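Local coordinates for LysR family transcriptional regulator (Vibrio vulnificus, PDB 5FHK), which probably regulates transcription, including that of virulence genes, as a LysR-type DNA-binding factor, of which this chain is the regulatory (substrate-binding) domain, at residues D78-S83 and L111-I116. Residues are numbered along the deposited sequence; the frame is centred on the assembly and turned at random.
Sequences DILVAS and LKWTLI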
loop_
_atom_site.group_PDB
_atom_site.type_symbol
_atom_site.label_atom_id
_atom_site.label_comp_id
_atom_site.label_asym_id
_atom_site.label_seq_id
_atom_site.Cartn_x
_atom_site.Cartn_y
_atom_site.Cartn_z
ATOM N N ASP A 78 7.504 16.836 1.016
ATOM C CA ASP A 78 8.180 15.922 0.110
ATOM C C ASP A 78 9.589 16.413 -0.206
ATOM O O ASP A 78 9.806 17.603 -0.445
ATOM C CB ASP A 78 7.368 15.765 -1.170
ATOM C CG ASP A 78 5.876 15.583 -0.894
ATOM O OD1 ASP A 78 5.514 14.726 -0.056
ATOM O OD2 ASP A 78 5.068 16.335 -1.482
ATOM N N ILE A 79 10.542 15.477 -0.209
ATOM C CA ILE A 79 11.957 15.774 -0.375
ATOM C C ILE A 79 12.544 14.769 -1.352
ATOM O O ILE A 79 12.037 13.658 -1.520
ATOM C CB ILE A 79 12.733 15.710 0.952
ATOM C CG1 ILE A 79 12.675 14.294 1.507
ATOM C CG2 ILE A 79 12.130 16.686 1.999
ATOM C CD1 ILE A 79 13.365 14.165 2.827
ATOM N N LEU A 80 13.646 15.160 -1.971
ATOM C CA LEU A 80 14.325 14.323 -2.949
ATOM C C LEU A 80 15.342 13.452 -2.235
ATOM O O LEU A 80 16.078 13.951 -1.379
ATOM C CB LEU A 80 15.007 15.197 -3.998
ATOM C CG LEU A 80 14.077 16.076 -4.848
ATOM C CD1 LEU A 80 14.882 17.130 -5.647
ATOM C CD2 LEU A 80 13.235 15.223 -5.786
ATOM N N VAL A 81 15.360 12.150 -2.560
ATOM C CA VAL A 81 16.321 11.206 -1.992
ATOM C C VAL A 81 16.780 10.191 -3.039
ATOM O O VAL A 81 16.185 10.049 -4.109
ATOM C CB VAL A 81 15.776 10.445 -0.752
ATOM C CG1 VAL A 81 15.518 11.400 0.389
ATOM C CG2 VAL A 81 14.479 9.655 -1.092
ATOM N N ALA A 82 17.876 9.493 -2.710
ATOM C CA ALA A 82 18.428 8.381 -3.480
ATOM C C ALA A 82 19.306 7.552 -2.539
ATOM O O ALA A 82 19.763 8.043 -1.501
ATOM C CB ALA A 82 19.234 8.876 -4.693
ATOM N N SER A 83 19.556 6.297 -2.904
ATOM C CA SER A 83 20.413 5.472 -2.047
ATOM C C SER A 83 21.878 5.909 -2.152
ATOM O O SER A 83 22.265 6.593 -3.096
ATOM C CB SER A 83 20.270 3.995 -2.407
ATOM O OG SER A 83 21.077 3.664 -3.520
ATOM N N LEU A 111 3.646 12.436 -9.416
ATOM C CA LEU A 111 4.172 12.303 -10.770
ATOM C C LEU A 111 4.707 13.626 -11.296
ATOM O O LEU A 111 5.531 13.630 -12.221
ATOM C CB LEU A 111 3.098 11.775 -11.720
ATOM C CG LEU A 111 2.734 10.288 -11.637
ATOM C CD1 LEU A 111 2.234 9.772 -13.011
ATOM C CD2 LEU A 111 3.905 9.463 -11.123
ATOM N N LYS A 112 4.253 14.737 -10.728
ATOM C CA LYS A 112 4.730 16.073 -11.061
ATOM C C LYS A 112 5.554 16.578 -9.885
ATOM O O LYS A 112 5.091 16.542 -8.738
ATOM C CB LYS A 112 3.552 17.006 -11.353
ATOM C CG LYS A 112 3.917 18.423 -11.827
ATOM C CD LYS A 112 2.640 19.227 -12.061
ATOM C CE LYS A 112 2.598 20.472 -11.190
ATOM N NZ LYS A 112 2.660 20.096 -9.732
ATOM N N TRP A 113 6.783 16.998 -10.153
ATOM C CA TRP A 113 7.682 17.461 -9.101
ATOM C C TRP A 113 7.755 18.980 -9.200
ATOM O O TRP A 113 8.359 19.515 -10.132
ATOM C CB TRP A 113 9.079 16.854 -9.228
ATOM C CG TRP A 113 9.194 15.390 -9.026
ATOM C CD1 TRP A 113 8.180 14.487 -8.810
ATOM C CD2 TRP A 113 10.408 14.634 -9.027
ATOM N NE1 TRP A 113 8.694 13.225 -8.681
ATOM C CE2 TRP A 113 10.062 13.290 -8.794
ATOM C CE3 TRP A 113 11.764 14.973 -9.183
ATOM C CZ2 TRP A 113 11.018 12.277 -8.722
ATOM C CZ3 TRP A 113 12.717 13.957 -9.119
ATOM C CH2 TRP A 113 12.336 12.625 -8.903
ATOM N N THR A 114 7.146 19.665 -8.240
ATOM C CA THR A 114 7.177 21.124 -8.151
ATOM C C THR A 114 8.105 21.497 -7.008
ATOM O O THR A 114 7.745 21.349 -5.837
ATOM C CB THR A 114 5.778 21.676 -7.931
ATOM O OG1 THR A 114 4.906 21.115 -8.917
ATOM C CG2 THR A 114 5.787 23.202 -8.026
ATOM N N LEU A 115 9.293 21.989 -7.347
ATOM C CA LEU A 115 10.379 22.156 -6.394
ATOM C C LEU A 115 10.725 23.623 -6.217
ATOM O O LEU A 115 10.988 24.324 -7.201
ATOM C CB LEU A 115 11.613 21.384 -6.859
ATOM C CG LEU A 115 11.333 19.882 -6.930
ATOM C CD1 LEU A 115 12.581 19.154 -7.346
ATOM C CD2 LEU A 115 10.856 19.355 -5.566
ATOM N N ILE A 116 10.750 24.070 -4.962
ATOM C CA ILE A 116 11.135 25.424 -4.593
ATOM C C ILE A 116 12.468 25.352 -3.859
ATOM O O ILE A 116 12.788 24.348 -3.212
ATOM C CB ILE A 116 10.067 26.120 -3.718
ATOM C CG1 ILE A 116 10.154 25.622 -2.265
ATOM C CG2 ILE A 116 8.669 25.875 -4.267
ATOM C CD1 ILE A 116 9.642 26.615 -1.215
#
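K112, just ahead of strand 113-117, donates a 2.6 Å hydrogen bond from NZ to T114 OG1, while W113 and L115, which alternate with them, meet L80 of strand 68-82. The lysine bends at its third torsion (chi3 121°), bringing NZ back to the threonine hydroxyl. Across the contact there is no hydrogen bond, and the meeting is one of buried apolar side chains. L80, its CG anti to the carbonyl carbon (chi1 -63°), splays its two methyls between the partners. CD2 sits over a face of the six-membered ring of W113 in a CH-pi contact, 4.0 Å from the centroid and 29° off the ring normal. It is displaced from the ring centre toward the CE3-CZ3 bond, with CZ3 of W113 nearest to CD2 at 3.6 Å. The other methyl, CD1, meets L115 CD1 at 3.5 Å, the two leucine side chains meeting end to end through these methyls. In the type 2 periplasmic-binding-protein fold of this regulatory domain, the contact packs the small antiparallel sheet of strands 122-125, 113-117 and 173-174 against the large mixed sheet. L151 of the adjoining strand 149-153 touches both L80 and W113. The indole is held further by a cation-pi interaction with K106 and a weak hydrogen bond from NE1 to L110 O. L80 also touches L170, and its backbone is hydrogen-bonded to I169.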